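Ubiquitin conjugating enzyme (Plasmodium yoelii, PDB 2PWQ) probably acts as a ubiquitin-conjugating (E2) enzyme, carrying activated ubiquitin as a thioester and passing it on toward substrates. Local coordinates at residues K33-E38 / E42-I47. Residues are numbered along the deposited sequence; the frame is centred on the assembly and turned at random.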
ATOM      1  N   LYS A  33       8.988 -12.072   9.739  1.00 41.13           N
ATOM      2  CA  LYS A  33      10.076 -11.825  10.683  1.00 42.23           C
ATOM      3  C   LYS A  33      10.985 -10.700  10.191  1.00 43.10           C
ATOM      4  O   LYS A  33      11.467  -9.905  10.991  1.00 44.03           O
ATOM      5  CB  LYS A  33      10.890 -13.108  10.957  1.00 42.59           C
ATOM      6  CG  LYS A  33      10.088 -14.271  11.568  0.50 41.95           C
ATOM      7  CD  LYS A  33       9.890 -14.112  13.058  0.50 41.75           C
ATOM      8  CE  LYS A  33       9.449 -15.430  13.696  0.60 42.42           C
ATOM      9  NZ  LYS A  33       9.600 -15.366  15.174  0.30 42.36           N
ATOM     10  N   ASP A  34      11.229 -10.642   8.879  1.00 44.24           N
ATOM     11  CA  ASP A  34      12.143  -9.640   8.299  1.00 45.39           C
ATOM     12  C   ASP A  34      11.539  -8.236   8.381  1.00 45.37           C
ATOM     13  O   ASP A  34      12.233  -7.264   8.730  1.00 44.85           O
ATOM     14  CB  ASP A  34      12.505  -9.994   6.840  1.00 45.55           C
ATOM     15  CG  ASP A  34      13.445 -11.201   6.734  1.00 47.81           C
ATOM     16  OD1 ASP A  34      14.007 -11.613   7.780  1.00 46.48           O
ATOM     17  OD2 ASP A  34      13.616 -11.734   5.603  1.00 49.23           O
ATOM     18  N   ILE A  35      10.236  -8.160   8.084  1.00 46.06           N
ATOM     19  CA  ILE A  35       9.473  -6.918   8.161  1.00 46.45           C
ATOM     20  C   ILE A  35       9.559  -6.441   9.583  1.00 48.06           C
ATOM     21  O   ILE A  35       9.811  -5.263   9.835  1.00 48.41           O
ATOM     22  CB  ILE A  35       7.983  -7.117   7.744  1.00 46.54           C
ATOM     23  CG1 ILE A  35       7.862  -7.321   6.238  1.00 45.51           C
ATOM     24  CG2 ILE A  35       7.157  -5.898   8.102  1.00 47.57           C
ATOM     25  CD1 ILE A  35       6.502  -7.828   5.774  1.00 45.05           C
ATOM     26  N   GLU A  36       9.375  -7.380  10.515  1.00 50.15           N
ATOM     27  CA  GLU A  36       9.428  -7.120  11.946  1.00 52.31           C
ATOM     28  C   GLU A  36      10.809  -6.594  12.339  1.00 52.81           C
ATOM     29  O   GLU A  36      10.933  -5.783  13.257  1.00 52.97           O
ATOM     30  CB  GLU A  36       9.079  -8.403  12.705  1.00 52.16           C
ATOM     31  CG  GLU A  36       8.990  -8.258  14.214  1.00 54.13           C
ATOM     32  CD  GLU A  36       8.554  -9.556  14.904  1.00 54.57           C
ATOM     33  OE1 GLU A  36       7.630  -9.492  15.734  1.00 59.73           O
ATOM     34  OE2 GLU A  36       9.119 -10.643  14.620  1.00 57.45           O
ATOM     35  N   ASN A  37      11.830  -7.030  11.606  1.00 53.92           N
ATOM     36  CA  ASN A  37      13.219  -6.644  11.877  1.00 54.89           C
ATOM     37  C   ASN A  37      13.646  -5.339  11.198  1.00 55.29           C
ATOM     38  O   ASN A  37      14.568  -4.651  11.670  1.00 55.00           O
ATOM     39  CB  ASN A  37      14.181  -7.795  11.527  1.00 55.36           C
ATOM     40  CG  ASN A  37      14.078  -8.970  12.511  1.00 56.95           C
ATOM     41  OD1 ASN A  37      13.839  -8.772  13.710  1.00 56.80           O
ATOM     42  ND2 ASN A  37      14.261 -10.202  12.003  1.00 57.52           N
ATOM     43  N   GLU A  38      12.964  -4.997  10.103  1.00 55.25           N
ATOM     44  CA  GLU A  38      13.159  -3.730   9.397  1.00 54.98           C
ATOM     45  C   GLU A  38      12.539  -2.488  10.082  1.00 54.50           C
ATOM     46  O   GLU A  38      12.174  -2.536  11.265  1.00 54.24           O
ATOM     47  CB  GLU A  38      12.638  -3.872   7.974  1.00 55.65           C
ATOM     48  CG  GLU A  38      13.717  -3.913   6.942  1.00 57.22           C
ATOM     49  CD  GLU A  38      14.172  -2.510   6.507  1.00 60.97           C
ATOM     50  OE1 GLU A  38      14.023  -1.528   7.291  1.00 60.50           O
ATOM     51  OE2 GLU A  38      14.690  -2.398   5.367  1.00 61.48           O
ATOM     52  N   GLU A  42       8.053   2.857   9.088  1.00 43.57           N
ATOM     53  CA  GLU A  42       7.777   3.169   7.706  1.00 41.21           C
ATOM     54  C   GLU A  42       6.804   2.201   7.064  1.00 39.80           C
ATOM     55  O   GLU A  42       5.825   2.602   6.425  1.00 39.01           O
ATOM     56  CB  GLU A  42       9.086   3.204   6.921  1.00 41.04           C
ATOM     57  CG  GLU A  42      10.012   4.312   7.372  1.00 41.13           C
ATOM     58  CD  GLU A  42       9.614   5.690   6.873  1.00 43.57           C
ATOM     59  OE1 GLU A  42       8.946   5.813   5.825  1.00 46.02           O
ATOM     60  OE2 GLU A  42       9.971   6.675   7.534  1.00 45.77           O
ATOM     61  N   ILE A  43       7.125   0.922   7.185  1.00 37.89           N
ATOM     62  CA  ILE A  43       6.383  -0.141   6.550  1.00 37.31           C
ATOM     63  C   ILE A  43       6.286  -1.263   7.576  1.00 38.00           C
ATOM     64  O   ILE A  43       7.296  -1.742   8.137  1.00 37.36           O
ATOM     65  CB  ILE A  43       7.041  -0.685   5.239  1.00 36.75           C
ATOM     66  CG1 ILE A  43       7.439   0.434   4.239  1.00 36.78           C
ATOM     67  CG2 ILE A  43       6.218  -1.820   4.607  1.00 36.47           C
ATOM     68  CD1 ILE A  43       6.320   1.030   3.372  1.00 31.53           C
ATOM     69  N   ASP A  44       5.049  -1.659   7.832  1.00 38.21           N
ATOM     70  CA  ASP A  44       4.760  -2.776   8.716  1.00 39.51           C
ATOM     71  C   ASP A  44       3.709  -3.672   8.049  1.00 39.65           C
ATOM     72  O   ASP A  44       3.060  -3.269   7.069  1.00 39.38           O
ATOM     73  CB  ASP A  44       4.284  -2.235  10.059  1.00 39.48           C
ATOM     74  CG  ASP A  44       4.522  -3.199  11.223  1.00 42.67           C
ATOM     75  OD1 ASP A  44       4.865  -4.374  10.989  1.00 45.26           O
ATOM     76  OD2 ASP A  44       4.361  -2.766  12.399  1.00 44.88           O
ATOM     77  N   ALA A  45       3.600  -4.907   8.544  1.00 40.20           N
ATOM     78  CA  ALA A  45       2.534  -5.860   8.198  1.00 40.99           C
ATOM     79  C   ALA A  45       2.481  -6.980   9.228  1.00 41.45           C
ATOM     80  O   ALA A  45       3.524  -7.404   9.760  1.00 42.31           O
ATOM     81  CB  ALA A  45       2.704  -6.445   6.795  1.00 39.68           C
ATOM     82  N   HIS A  46       1.277  -7.442   9.529  1.00 41.38           N
ATOM     83  CA  HIS A  46       1.097  -8.632  10.381  1.00 41.77           C
ATOM     84  C   HIS A  46      -0.130  -9.385   9.863  1.00 40.83           C
ATOM     85  O   HIS A  46      -0.845  -8.875   9.013  1.00 39.92           O
ATOM     86  CB  HIS A  46       0.967  -8.255  11.872  1.00 42.17           C
ATOM     87  CG  HIS A  46      -0.214  -7.385  12.167  1.00 44.09           C
ATOM     88  ND1 HIS A  46      -1.509  -7.860  12.164  1.00 48.66           N
ATOM     89  CD2 HIS A  46      -0.304  -6.062  12.439  1.00 46.87           C
ATOM     90  CE1 HIS A  46      -2.342  -6.874  12.437  1.00 49.12           C
ATOM     91  NE2 HIS A  46      -1.636  -5.770  12.602  1.00 49.49           N
ATOM     92  N   ILE A  47      -0.341 -10.606  10.343  1.00 40.36           N
ATOM     93  CA  ILE A  47      -1.530 -11.384   9.991  1.00 40.89           C
ATOM     94  C   ILE A  47      -2.743 -10.656  10.520  1.00 40.84           C
ATOM     95  O   ILE A  47      -2.685 -10.138  11.625  1.00 40.45           O
ATOM     96  CB  ILE A  47      -1.528 -12.781  10.631  1.00 40.36           C
ATOM     97  CG1 ILE A  47      -0.091 -13.339  10.675  1.00 42.57           C
ATOM     98  CG2 ILE A  47      -2.595 -13.677   9.955  1.00 39.25           C
ATOM     99  CD1 ILE A  47       0.219 -14.427   9.693  1.00 41.62           C
TER
HETATM  100  O   HOH W   1       9.457  -3.165   8.197  1.00 45.94           O
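Ile-35 CG2 lies over one face of the Asp-44 to Ala-45 peptide, on its N-H side, 3.7 Å from Ala-45 N. The carboxylate of Asp-44 sits at the N-H edge, with OD1 slightly toward the other face. OD1 takes a weak, bent bond from Ala-45 N (2.8 Å, 130°). CG is anti to the backbone N of Asp-44 (chi1 -155°), beside its carbonyl carbon, which brings OD1 forward to that N-H. The same OD1 is 4.0 Å from Ile-35 CG2. The other branch of Ile-35, CG1-CD1, reaches mainly across the strand, and CD1 meets Ala-45 CB at 4.2 Å. Both side chains also touch Trp-55 of the neighbouring strand 54-60.

One water joins the two backbones, donating to Ile-35 O at 2.7 Å and to Ile-43 O at 2.6 Å. It bridges the end of the helix to the start of the strand; Ile-35 O also takes a weak bond from Glu-38 N. Ile-43 itself packs on Leu-126 and Leu-127 of helix 122-134. Helix end 33-37 and strand 43-47 run roughly antiparallel, at 143°. This is the N-terminal helix followed by the first sheet strand, as in the UBC fold of E2 enzymes.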